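Local atomic coordinates of autoinducer 2-binding protein LsrB (PDB entry 6DSP), a protein that binds autoinducer-2, a bacterial quorum-sensing signal, as a receptor of the bacterial solute-binding protein family. Residues Phe52-Glu57 with Met279-Ala284; Thr79-Leu84 with Tyr286-Asn291; Met133-Gly138 with Lys177-Lys182; Ser209-His214 with Lys238-Lys243; Ala234-Gly239 with Cys260-Leu265. All coordinates share one frame; numbering follows the deposited sequence.

The contacts fall into two groups, one for each lobe of a periplasmic binding protein that holds its cyclic autoinducer-2 in the cleft between the lobes. Contacts 1 and 2, with centres 8 Å apart, lay helix 273-288 against the first lobe's sheet and meet where Ala284 CB packs 3.8 Å from Ala81 CB. Contacts 3, 4 and 5 belong to the second lobe; contact 3 is centred about 34 Å from contact 1. Contacts 4 and 5 share Lys238 and Gly239 and are joined by Ala242 N and Gly263 O, 2.8 Å apart. Contact 3 approaches the pocket through Leu134, which touches Asn223 and Phe250, and segment 52-57 of contact 1 through Tyr56, which touches Phe36.

Contact 1: Phe52-Glu57 with Met279-Ala284; sequences FKVDYE and MGCYMA
The ring of Phe52 reaches from just ahead of strand 53-56 to helix 273-288: its CZ comes 3.8 Å from the backbone O of Cys281 and 4.1 Å from CA of Tyr282, both reached obliquely, while the ring of Tyr285, farther along the helix, stacks on it. The Tyr282 ring also meets Phe52 obliquely, its CD1 4.3 Å from Phe52 CE1, and it packs edge-to-face with Trp50. This is helix-on-sheet packing in the first α/β lobe of a periplasmic binding protein: strand 53-56 forms the sheet's edge, and helix 273-288, which comes back from much later in the chain, lies across one face.

A first torsion of 66° places CG of Phe52 between the backbone N and the carbonyl carbon and directs the flat ring at the helix. A large aromatic suits the spot, since it can bridge the distance from just before the start of the strand to two successive helical residues. Closer in, small groups do the work. Val54 is β-branched, as suits a strand, and turns both methyls to Cys281, a residue compact enough to let the helix come near. Val24 and Phe26 of the adjoining strand 23-27 continue this apolar layer beside Phe52 and Val54. The sulfur of Cys281 is shared evenly by the valine: SG lies 3.9 Å from Val54 CG1 and 3.9 Å from Val54 CG2.

Contact 2: Thr79-Leu84 with Tyr286-Asn291; sequences TNAICL and YIASGN
Backbone meets backbone closely at Ala81 and Ala288, whose CA atoms are 6.3 Å apart where the start of strand 81-84 passes the last turn of helix 273-288. Alanine on both sides makes that approach possible: Ala288 CB rests 4.1 Å from Ala81 CB, and the same methyl lies 4.0 Å from the carbonyl O of Asn80. No hydrogen bond joins the two segments. The amide of Asn80 is engaged elsewhere, its OD1 accepting from the backbone N of Thr23, which ties the turn ahead of the strand to its neighbour in the sheet.

A Schellman motif at Gly290 ends the helix. Gly290 takes a positive phi (105°), at which a side chain would press on the carbonyl O of Ser289, and its N bonds to Ile287 O at 2.9 Å. Asn291 then turns back on the last turn: its ND2 donates to Tyr286 O at 2.9 Å, and its backbone N adds a weak bond to that oxygen. CB of Asn291 also lies over one face of the Tyr286 ring, offset toward the rim.

In the sheet, strand 81-84 runs between the parallel strands 23-27 and 105-109. Ala81 touches Val24 of the first, while Ala288 and Ile287 reach Thr105 of the second, so that the helix end spans neighbouring strands.

Contact 3: Met133-Gly138 with Lys177-Lys182; sequences MLVQMG and KYIKSK
Val135 fits between Tyr178 and Ile179, and these three side chains account for most of the surface buried where helix 127-144 meets helix 166-182. Both helices cover the same face of the parallel sheet in the second α/β lobe of the periplasmic binding protein fold. Their local axes come within 10.5 Å at an angle of 53°, a separation that a valine can fill from one side while larger groups reach in from the other.

The two methyls of Val135 have separate tasks. CG1, anti to the backbone N (chi1 176°), meets the edge of the Tyr178 ring near its plane, 3.7 Å from CE2. CG2 is directed to Ile179 and packs 3.7 Å from its CG1. Ile179 leaves its backbone pointing past the opposite helix, but its CG1-CD1 branch swings closer and covers the valine's second methyl. Ile179 also touches Tyr156, and Leu134 touches Trp158, so both helices rest on strand 155-160. Leu134 further reaches Asn223 and Phe250 of the ligand pocket, which probably places helix 127-144 in the second shell of the autoinducer-2 site.

Elsewhere the packing turns polar. Gln136 bends at its second torsion (chi2 69°), and its NE2 is held by Asp140 OD1 one turn on, while the amide oxygen faces the tyrosine. A single water links the helices there: it donates to Gln136 OE1 at 2.6 Å and lies 2.8 Å from Tyr178 OH, in the plane of the tyrosine ring.

Contact 4: Ser209-His214 with Lys238-Lys243; sequences SILSAH and KGLTAK
Leu211 is met on two fronts, by the tip of Leu240 and by the long arm of Lys238. The two leucines reach toward each other tip to tip, with Leu240 CD1 set 4.0 Å from Leu211 CD1 and 4.0 Å from its CD2. Lys238 comes alongside: its CD passes 4.1 Å from Leu211 CB, and its NZ ends 2.9 Å from the backbone O of Leu211 in a weak hydrogen bond. An extended lysine chain, with CG anti to the backbone N (chi1 -165°), has the length for this. Its ammonium group, close to the C-terminal end of helix 200-213, probably also gains from the negative end of the helix dipole.

Behind these side chains, backbone turns set the positions. Gly239, at positive phi, is the C′ residue of a Schellman motif closing helix 227-237, and it sends the chain round to present Leu240. Farther on, Thr241 OG1 accepts from Lys243 N at 3.0 Å in an ST turn, and Asn244 OD1 accepts from Thr241 N. Gln231 of helix 227-237 also touches Leu211. Helix 227-237 with its following loop forms the right-handed crossover between parallel strands 219-222 and 246-249, as is characteristic of the Rossmann-like lobes of periplasmic binding proteins.

Contact 5: Ala234-Gly239 with Cys260-Leu265; sequences AAQNKG and CNDGIL
Gln236 and Ile264 cross at about a right angle, the extended glutamine lying over the terminal branch of the isoleucine. Ile264 CD1 touches the aliphatic part, 3.9 Å from Gln236 CB, while Gln236 OE1 comes 3.7 Å from Ile264 CG1. With chi1 at -53° CG1 is turned toward the glutamine, and the other branch, CG2, faces Ala235, whose CB is 4.0 Å away. A β-branched residue can thus address two successive helix positions, and the small alanine lets it settle close.

Past the isoleucine, the glutamine amide confronts the carboxylate of Asp262 with their planes 55° apart. Gln236 OE1 and Asp262 OD2 are both acceptors, so a water mediates between them: it donates to OE1 at 2.6 Å and to OD2 at 2.5 Å. Gly263, with positive phi, ends helix 257-261 in a Schellman motif and turns the chain so that Ile264 points inward.

The contact joins the last turn of helix 227-237 to the loop that follows helix 257-261, and the two helices flank strand 246-249 in the chain. Ile264 also touches Ala232 one turn back, Gln236 reaches Tyr259, and the chain then runs on to strand 268-270, where Leu270 lines the autoinducer-2 pocket.

Contact 1: Phe52-Glu57 with Met279-Ala284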
# COMPACT_ATOMS: atom_id res chain seq x y z
N PHE A 52 5.06 10.83 -22.42
CA PHE A 52 5.04 9.41 -22.72
C PHE A 52 3.69 8.85 -22.31
O PHE A 52 2.92 9.50 -21.60
CB PHE A 52 6.22 8.66 -22.07
CG PHE A 52 6.18 8.62 -20.57
CD1 PHE A 52 6.83 9.60 -19.82
CD2 PHE A 52 5.52 7.59 -19.90
CE1 PHE A 52 6.81 9.56 -18.41
CE2 PHE A 52 5.51 7.52 -18.50
CZ PHE A 52 6.16 8.51 -17.75
N LYS A 53 3.40 7.65 -22.77
CA LYS A 53 2.12 7.00 -22.53
C LYS A 53 2.19 6.06 -21.34
O LYS A 53 3.13 5.27 -21.21
CB LYS A 53 1.71 6.18 -23.76
CG LYS A 53 0.36 5.55 -23.63
CD LYS A 53 -0.69 6.63 -23.47
CE LYS A 53 -2.08 6.07 -23.14
NZ LYS A 53 -3.08 7.17 -23.18
N VAL A 54 1.17 6.10 -20.50
CA VAL A 54 0.96 5.12 -19.45
C VAL A 54 -0.30 4.35 -19.79
O VAL A 54 -1.39 4.93 -19.86
CB VAL A 54 0.84 5.78 -18.08
CG1 VAL A 54 0.42 4.73 -17.03
CG2 VAL A 54 2.17 6.42 -17.70
N ASP A 55 -0.15 3.05 -20.03
CA ASP A 55 -1.27 2.15 -20.30
C ASP A 55 -1.65 1.45 -19.00
O ASP A 55 -0.95 0.54 -18.56
CB ASP A 55 -0.88 1.16 -21.40
CG ASP A 55 -1.99 0.17 -21.74
OD1 ASP A 55 -3.14 0.36 -21.29
OD2 ASP A 55 -1.70 -0.79 -22.47
N TYR A 56 -2.76 1.86 -18.41
CA TYR A 56 -3.23 1.27 -17.16
C TYR A 56 -3.93 -0.05 -17.47
O TYR A 56 -4.93 -0.08 -18.20
CB TYR A 56 -4.21 2.25 -16.51
CG TYR A 56 -4.81 1.85 -15.19
CD1 TYR A 56 -4.00 1.48 -14.12
CD2 TYR A 56 -6.19 1.93 -14.98
CE1 TYR A 56 -4.56 1.19 -12.87
CE2 TYR A 56 -6.75 1.66 -13.78
CZ TYR A 56 -5.94 1.28 -12.71
OH TYR A 56 -6.50 0.97 -11.49
N GLU A 57 -3.41 -1.15 -16.92
CA GLU A 57 -3.94 -2.48 -17.22
C GLU A 57 -3.96 -3.31 -15.95
O GLU A 57 -2.92 -3.45 -15.30
CB GLU A 57 -3.07 -3.17 -18.27
CG GLU A 57 -3.08 -2.47 -19.63
CD GLU A 57 -4.45 -2.46 -20.32
OE1 GLU A 57 -5.29 -3.30 -19.99
OE2 GLU A 57 -4.68 -1.58 -21.17
N MET A 279 5.60 8.68 -10.17
CA MET A 279 7.02 8.46 -9.99
C MET A 279 7.45 7.07 -10.46
O MET A 279 8.51 6.92 -11.08
CB MET A 279 7.39 8.67 -8.53
CG MET A 279 7.34 10.14 -8.09
SD MET A 279 7.38 10.30 -6.29
CE MET A 279 9.03 9.72 -5.98
N GLY A 280 6.66 6.04 -10.13
CA GLY A 280 6.98 4.70 -10.59
C GLY A 280 7.03 4.63 -12.10
O GLY A 280 7.95 4.06 -12.68
N CYS A 281 6.04 5.24 -12.75
CA CYS A 281 6.03 5.25 -14.21
C CYS A 281 7.17 6.08 -14.77
O CYS A 281 7.76 5.72 -15.79
CB CYS A 281 4.69 5.77 -14.71
SG CYS A 281 3.33 4.63 -14.40
N TYR A 282 7.52 7.19 -14.11
CA TYR A 282 8.66 7.98 -14.57
C TYR A 282 9.96 7.18 -14.50
O TYR A 282 10.78 7.22 -15.44
CB TYR A 282 8.83 9.28 -13.75
CG TYR A 282 9.89 10.14 -14.38
CD1 TYR A 282 9.57 11.03 -15.40
CD2 TYR A 282 11.23 10.02 -14.01
CE1 TYR A 282 10.55 11.79 -16.03
CE2 TYR A 282 12.23 10.79 -14.64
CZ TYR A 282 11.87 11.67 -15.65
OH TYR A 282 12.81 12.47 -16.29
N MET A 283 10.19 6.46 -13.40
CA MET A 283 11.42 5.67 -13.30
C MET A 283 11.48 4.62 -14.40
O MET A 283 12.55 4.40 -14.99
CB MET A 283 11.52 5.02 -11.92
CG MET A 283 11.68 6.05 -10.77
SD MET A 283 13.06 7.24 -10.99
CE MET A 283 14.45 6.09 -11.06
N ALA A 284 10.35 3.95 -14.66
CA ALA A 284 10.31 2.98 -15.76
C ALA A 284 10.64 3.63 -17.11
O ALA A 284 11.43 3.11 -17.88
CB ALA A 284 8.95 2.32 -15.79

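Contact 2: Thr79-Leu84 with Tyr286-Asn291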
# COMPACT_ATOMS: atom_id res chain seq x y z
N THR A 79 5.13 -3.58 -25.11
CA THR A 79 5.32 -2.48 -24.19
C THR A 79 6.81 -2.29 -23.93
O THR A 79 7.61 -3.24 -24.00
CB THR A 79 4.58 -2.72 -22.87
OG1 THR A 79 4.51 -1.48 -22.17
CG2 THR A 79 5.29 -3.77 -21.96
N ASN A 80 7.19 -1.07 -23.61
CA ASN A 80 8.60 -0.82 -23.32
C ASN A 80 8.95 -1.04 -21.86
O ASN A 80 10.13 -1.30 -21.55
CB ASN A 80 8.98 0.61 -23.71
CG ASN A 80 8.63 0.91 -25.15
OD1 ASN A 80 7.71 1.66 -25.43
ND2 ASN A 80 9.34 0.25 -26.07
N ALA A 81 7.98 -0.90 -20.97
CA ALA A 81 8.27 -0.95 -19.54
C ALA A 81 7.00 -1.35 -18.82
O ALA A 81 5.90 -1.13 -19.31
CB ALA A 81 8.77 0.40 -19.02
N ILE A 82 7.18 -1.89 -17.61
CA ILE A 82 6.11 -2.23 -16.70
C ILE A 82 6.42 -1.57 -15.36
O ILE A 82 7.58 -1.59 -14.92
CB ILE A 82 6.01 -3.76 -16.52
CG1 ILE A 82 5.46 -4.41 -17.81
CG2 ILE A 82 5.20 -4.13 -15.30
CD1 ILE A 82 5.62 -5.92 -17.84
N CYS A 83 5.41 -1.03 -14.73
CA CYS A 83 5.51 -0.60 -13.33
C CYS A 83 4.35 -1.26 -12.59
O CYS A 83 3.19 -0.90 -12.81
CB CYS A 83 5.47 0.93 -13.21
SG CYS A 83 5.70 1.43 -11.47
N LEU A 84 4.69 -2.23 -11.74
CA LEU A 84 3.75 -3.18 -11.14
C LEU A 84 3.68 -3.03 -9.63
O LEU A 84 4.72 -2.94 -8.97
CB LEU A 84 4.24 -4.63 -11.43
CG LEU A 84 3.59 -5.79 -10.69
CD1 LEU A 84 2.17 -5.98 -11.18
CD2 LEU A 84 4.40 -7.05 -10.86
N TYR A 286 12.27 6.46 -17.60
CA TYR A 286 13.63 6.98 -17.59
C TYR A 286 14.63 5.89 -17.91
O TYR A 286 15.56 6.08 -18.72
CB TYR A 286 13.90 7.57 -16.20
CG TYR A 286 15.21 8.28 -16.04
CD1 TYR A 286 15.39 9.56 -16.51
CD2 TYR A 286 16.27 7.67 -15.39
CE1 TYR A 286 16.60 10.23 -16.36
CE2 TYR A 286 17.48 8.33 -15.21
CZ TYR A 286 17.65 9.63 -15.71
OH TYR A 286 18.83 10.33 -15.57
N ILE A 287 14.44 4.71 -17.33
CA ILE A 287 15.32 3.58 -17.63
C ILE A 287 15.08 3.05 -19.03
O ILE A 287 16.03 2.80 -19.79
CB ILE A 287 15.16 2.50 -16.56
CG1 ILE A 287 15.65 3.00 -15.20
CG2 ILE A 287 15.87 1.20 -17.00
CD1 ILE A 287 15.20 2.06 -14.09
N ALA A 288 13.81 2.89 -19.43
CA ALA A 288 13.50 2.38 -20.76
C ALA A 288 13.99 3.31 -21.87
O ALA A 288 14.23 2.85 -23.00
CB ALA A 288 12.01 2.13 -20.88
N SER A 289 14.14 4.60 -21.57
CA SER A 289 14.70 5.57 -22.50
C SER A 289 16.22 5.46 -22.64
O SER A 289 16.79 6.17 -23.47
CB SER A 289 14.34 6.99 -22.05
OG SER A 289 12.96 7.19 -22.23
N GLY A 290 16.87 4.60 -21.87
CA GLY A 290 18.29 4.36 -22.03
C GLY A 290 19.18 4.97 -20.97
O GLY A 290 20.41 4.94 -21.12
N ASN A 291 18.62 5.49 -19.90
CA ASN A 291 19.42 6.08 -18.84
C ASN A 291 19.68 5.01 -17.80
O ASN A 291 18.78 4.26 -17.41
CB ASN A 291 18.65 7.23 -18.19
CG ASN A 291 18.34 8.32 -19.19
OD1 ASN A 291 19.24 9.06 -19.63
ND2 ASN A 291 17.08 8.39 -19.60

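Contact 3: Met133-Gly138 with Lys177-Lys182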
# COMPACT_ATOMS: atom_id res chain seq x y z
N MET A 133 3.47 3.99 12.18
CA MET A 133 2.40 4.94 11.90
C MET A 133 1.04 4.33 12.17
O MET A 133 0.18 4.98 12.79
CB MET A 133 2.50 5.36 10.43
CG MET A 133 1.42 6.34 10.00
SD MET A 133 1.65 6.60 8.23
CE MET A 133 0.26 7.69 7.89
N LEU A 134 0.81 3.08 11.74
CA LEU A 134 -0.47 2.41 12.00
C LEU A 134 -0.76 2.32 13.49
O LEU A 134 -1.86 2.68 13.95
CB LEU A 134 -0.47 1.02 11.35
CG LEU A 134 -0.57 1.10 9.83
CD1 LEU A 134 -0.01 -0.20 9.29
CD2 LEU A 134 -2.00 1.28 9.34
N VAL A 135 0.22 1.86 14.26
CA VAL A 135 0.03 1.71 15.69
C VAL A 135 -0.20 3.06 16.35
O VAL A 135 -1.07 3.19 17.24
CB VAL A 135 1.22 0.96 16.32
CG1 VAL A 135 1.06 0.91 17.82
CG2 VAL A 135 1.35 -0.44 15.70
N GLN A 136 0.54 4.10 15.93
CA GLN A 136 0.40 5.42 16.53
C GLN A 136 -0.97 6.02 16.25
O GLN A 136 -1.56 6.67 17.13
CB GLN A 136 1.50 6.36 16.03
CG GLN A 136 1.42 7.73 16.68
CD GLN A 136 1.80 7.67 18.16
OE1 GLN A 136 2.82 7.08 18.53
NE2 GLN A 136 0.98 8.27 19.01
N MET A 137 -1.49 5.84 15.03
CA MET A 137 -2.85 6.32 14.77
C MET A 137 -3.84 5.62 15.66
O MET A 137 -4.76 6.25 16.20
CB MET A 137 -3.22 6.06 13.31
CG MET A 137 -2.45 6.94 12.32
SD MET A 137 -3.09 6.88 10.63
CE MET A 137 -2.82 5.18 10.23
N GLY A 138 -3.68 4.31 15.84
CA GLY A 138 -4.56 3.56 16.74
C GLY A 138 -4.46 4.06 18.16
O GLY A 138 -5.48 4.27 18.82
N LYS A 177 6.17 -6.13 16.17
CA LYS A 177 7.37 -5.96 16.99
C LYS A 177 7.27 -4.70 17.84
O LYS A 177 7.64 -4.70 19.03
CB LYS A 177 8.59 -5.88 16.07
CG LYS A 177 9.02 -7.17 15.42
CD LYS A 177 10.22 -6.87 14.53
CE LYS A 177 10.64 -8.05 13.69
NZ LYS A 177 11.60 -7.59 12.62
N TYR A 178 6.75 -3.63 17.26
CA TYR A 178 6.62 -2.36 17.96
C TYR A 178 5.62 -2.49 19.11
O TYR A 178 5.90 -2.04 20.23
CB TYR A 178 6.20 -1.29 16.96
CG TYR A 178 6.02 0.12 17.49
CD1 TYR A 178 7.12 0.88 17.90
CD2 TYR A 178 4.76 0.69 17.56
CE1 TYR A 178 6.95 2.17 18.35
CE2 TYR A 178 4.59 1.97 18.00
CZ TYR A 178 5.69 2.71 18.40
OH TYR A 178 5.53 4.00 18.82
N ILE A 179 4.47 -3.09 18.85
CA ILE A 179 3.48 -3.30 19.91
C ILE A 179 4.06 -4.12 21.04
O ILE A 179 3.91 -3.80 22.22
CB ILE A 179 2.20 -3.96 19.35
CG1 ILE A 179 1.45 -2.97 18.45
CG2 ILE A 179 1.30 -4.46 20.49
CD1 ILE A 179 0.33 -3.60 17.64
N LYS A 180 4.74 -5.23 20.70
CA LYS A 180 5.23 -6.10 21.76
C LYS A 180 6.32 -5.41 22.58
O LYS A 180 6.45 -5.67 23.79
CB LYS A 180 5.66 -7.44 21.17
CG LYS A 180 4.46 -8.25 20.67
CD LYS A 180 4.84 -9.59 20.01
CE LYS A 180 3.62 -10.30 19.35
NZ LYS A 180 2.47 -10.46 20.32
N SER A 181 7.06 -4.48 21.98
CA SER A 181 8.10 -3.73 22.69
C SER A 181 7.52 -2.59 23.52
O SER A 181 7.87 -2.41 24.69
CB SER A 181 9.09 -3.18 21.66
OG SER A 181 10.11 -2.44 22.31
N LYS A 182 6.66 -1.77 22.92
CA LYS A 182 6.20 -0.54 23.54
C LYS A 182 4.93 -0.74 24.35
O LYS A 182 4.72 -0.06 25.35
CB LYS A 182 6.00 0.53 22.46
CG LYS A 182 6.01 1.95 23.01
CD LYS A 182 5.89 2.98 21.89
CE LYS A 182 5.94 4.41 22.41
NZ LYS A 182 7.31 4.84 22.76
O HOH W 1 2.92 4.60 19.45

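Contact 4: Ser209-His214 with Lys238-Lys243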
# COMPACT_ATOMS: atom_id res chain seq x y z
N SER A 209 -17.45 -10.36 10.84
CA SER A 209 -16.96 -11.54 11.55
C SER A 209 -16.06 -11.15 12.72
O SER A 209 -16.13 -11.75 13.80
CB SER A 209 -16.19 -12.46 10.59
OG SER A 209 -17.01 -13.06 9.58
N ILE A 210 -15.16 -10.19 12.51
CA ILE A 210 -14.29 -9.76 13.61
C ILE A 210 -15.11 -9.21 14.76
O ILE A 210 -14.88 -9.56 15.92
CB ILE A 210 -13.28 -8.72 13.12
CG1 ILE A 210 -12.40 -9.28 12.00
CG2 ILE A 210 -12.46 -8.18 14.30
CD1 ILE A 210 -11.46 -8.23 11.41
N LEU A 211 -16.09 -8.35 14.46
CA LEU A 211 -16.87 -7.73 15.52
C LEU A 211 -17.80 -8.72 16.20
O LEU A 211 -18.12 -8.55 17.38
CB LEU A 211 -17.63 -6.54 14.94
CG LEU A 211 -16.77 -5.35 14.51
CD1 LEU A 211 -17.57 -4.36 13.66
CD2 LEU A 211 -16.19 -4.66 15.76
N SER A 212 -18.23 -9.77 15.49
CA SER A 212 -19.08 -10.80 16.10
C SER A 212 -18.27 -11.75 16.99
O SER A 212 -18.72 -12.14 18.07
CB SER A 212 -19.78 -11.59 14.99
OG SER A 212 -20.61 -10.75 14.19
N ALA A 213 -17.08 -12.16 16.53
CA ALA A 213 -16.27 -13.13 17.25
C ALA A 213 -15.43 -12.50 18.35
O ALA A 213 -14.99 -13.21 19.25
CB ALA A 213 -15.35 -13.86 16.26
N HIS A 214 -15.22 -11.18 18.28
CA HIS A 214 -14.39 -10.45 19.23
C HIS A 214 -15.14 -9.16 19.57
O HIS A 214 -14.69 -8.05 19.27
CB HIS A 214 -13.01 -10.16 18.65
CG HIS A 214 -12.33 -11.37 18.11
ND1 HIS A 214 -11.73 -12.31 18.92
CD2 HIS A 214 -12.23 -11.84 16.84
CE1 HIS A 214 -11.26 -13.29 18.16
NE2 HIS A 214 -11.56 -13.04 16.90
N LYS A 238 -23.25 -2.69 12.42
CA LYS A 238 -23.51 -3.14 13.78
C LYS A 238 -23.92 -1.99 14.69
O LYS A 238 -24.13 -2.22 15.90
CB LYS A 238 -22.27 -3.83 14.34
CG LYS A 238 -22.58 -4.64 15.59
CD LYS A 238 -21.43 -5.53 16.01
CE LYS A 238 -21.55 -6.00 17.46
NZ LYS A 238 -20.61 -7.12 17.82
N GLY A 239 -24.10 -0.79 14.15
CA GLY A 239 -24.57 0.33 14.94
C GLY A 239 -23.50 1.00 15.75
O GLY A 239 -23.82 1.80 16.63
N LEU A 240 -22.24 0.70 15.48
CA LEU A 240 -21.13 1.20 16.28
C LEU A 240 -20.63 2.53 15.74
O LEU A 240 -20.79 2.86 14.56
CB LEU A 240 -19.97 0.21 16.26
CG LEU A 240 -20.31 -1.21 16.70
CD1 LEU A 240 -19.09 -2.10 16.61
CD2 LEU A 240 -20.88 -1.26 18.10
N THR A 241 -19.98 3.29 16.62
CA THR A 241 -19.26 4.50 16.25
C THR A 241 -17.84 4.42 16.80
O THR A 241 -17.45 3.43 17.45
CB THR A 241 -19.91 5.74 16.85
OG1 THR A 241 -19.68 5.73 18.27
CG2 THR A 241 -21.39 5.77 16.55
N ALA A 242 -17.05 5.47 16.50
CA ALA A 242 -15.70 5.58 17.02
C ALA A 242 -15.67 5.56 18.55
O ALA A 242 -14.62 5.28 19.13
CB ALA A 242 -15.08 6.88 16.52
N LYS A 243 -16.80 5.83 19.22
CA LYS A 243 -16.80 5.75 20.67
C LYS A 243 -16.83 4.31 21.17
O LYS A 243 -16.47 4.07 22.33
CB LYS A 243 -17.97 6.57 21.22
CG LYS A 243 -17.76 8.06 20.98
CD LYS A 243 -16.39 8.48 21.55
CE LYS A 243 -16.29 9.97 21.82
NZ LYS A 243 -14.91 10.30 22.24

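Contact 5: Ala234-Gly239 with Cys260-Leu265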
# COMPACT_ATOMS: atom_id res chain seq x y z
N ALA A 234 -18.70 -2.41 8.27
CA ALA A 234 -19.13 -3.43 9.21
C ALA A 234 -19.51 -2.83 10.56
O ALA A 234 -20.51 -3.22 11.17
CB ALA A 234 -18.02 -4.47 9.40
N ALA A 235 -18.71 -1.88 11.04
CA ALA A 235 -19.00 -1.22 12.30
C ALA A 235 -20.32 -0.48 12.20
O ALA A 235 -21.17 -0.57 13.09
CB ALA A 235 -17.85 -0.29 12.66
N GLN A 236 -20.51 0.27 11.12
CA GLN A 236 -21.76 0.99 10.94
C GLN A 236 -22.95 0.03 10.86
O GLN A 236 -24.01 0.27 11.46
CB GLN A 236 -21.64 1.85 9.68
CG GLN A 236 -22.80 2.78 9.52
CD GLN A 236 -22.65 3.54 8.24
OE1 GLN A 236 -21.86 4.45 8.18
NE2 GLN A 236 -23.35 3.12 7.20
N ASN A 237 -22.78 -1.11 10.16
CA ASN A 237 -23.83 -2.14 10.10
C ASN A 237 -24.21 -2.66 11.49
O ASN A 237 -25.36 -3.04 11.71
CB ASN A 237 -23.38 -3.31 9.23
CG ASN A 237 -23.32 -2.96 7.76
OD1 ASN A 237 -23.75 -1.90 7.33
ND2 ASN A 237 -22.78 -3.87 6.97
N LYS A 238 -23.25 -2.69 12.42
CA LYS A 238 -23.51 -3.14 13.78
C LYS A 238 -23.92 -1.99 14.69
O LYS A 238 -24.13 -2.22 15.90
CB LYS A 238 -22.27 -3.83 14.34
CG LYS A 238 -22.58 -4.64 15.59
CD LYS A 238 -21.43 -5.53 16.01
CE LYS A 238 -21.55 -6.00 17.46
NZ LYS A 238 -20.61 -7.12 17.82
N GLY A 239 -24.10 -0.79 14.15
CA GLY A 239 -24.57 0.33 14.94
C GLY A 239 -23.50 1.00 15.75
O GLY A 239 -23.82 1.80 16.63
N CYS A 260 -16.03 9.04 8.18
CA CYS A 260 -15.52 9.95 9.20
C CYS A 260 -16.57 10.98 9.59
O CYS A 260 -16.78 11.24 10.79
CB CYS A 260 -14.20 10.56 8.68
SG CYS A 260 -13.37 11.58 9.91
N ASN A 261 -17.29 11.53 8.60
CA ASN A 261 -18.37 12.48 8.89
C ASN A 261 -19.48 11.83 9.70
O ASN A 261 -20.15 12.51 10.50
CB ASN A 261 -18.94 13.07 7.60
CG ASN A 261 -18.02 14.12 6.99
OD1 ASN A 261 -17.38 14.88 7.72
ND2 ASN A 261 -17.98 14.18 5.67
N ASP A 262 -19.70 10.53 9.52
CA ASP A 262 -20.73 9.81 10.26
C ASP A 262 -20.23 9.31 11.61
O ASP A 262 -20.97 8.59 12.29
CB ASP A 262 -21.25 8.62 9.44
CG ASP A 262 -22.08 9.07 8.26
OD1 ASP A 262 -22.47 10.25 8.25
OD2 ASP A 262 -22.35 8.24 7.34
N GLY A 263 -18.99 9.64 11.98
CA GLY A 263 -18.47 9.31 13.29
C GLY A 263 -18.04 7.87 13.45
O GLY A 263 -17.90 7.40 14.59
N ILE A 264 -17.82 7.15 12.35
CA ILE A 264 -17.50 5.74 12.47
C ILE A 264 -16.04 5.55 12.85
O ILE A 264 -15.71 4.57 13.52
CB ILE A 264 -17.83 4.98 11.16
CG1 ILE A 264 -19.28 5.23 10.73
CG2 ILE A 264 -17.54 3.48 11.31
CD1 ILE A 264 -20.28 4.84 11.79
N LEU A 265 -15.15 6.42 12.36
CA LEU A 265 -13.74 6.37 12.75
C LEU A 265 -13.21 7.79 12.83
O LEU A 265 -13.70 8.70 12.17
CB LEU A 265 -12.85 5.51 11.81
CG LEU A 265 -12.36 6.16 10.51
CD1 LEU A 265 -11.29 5.28 9.84
CD2 LEU A 265 -13.50 6.38 9.53
O HOH W 2 -20.85 6.32 6.69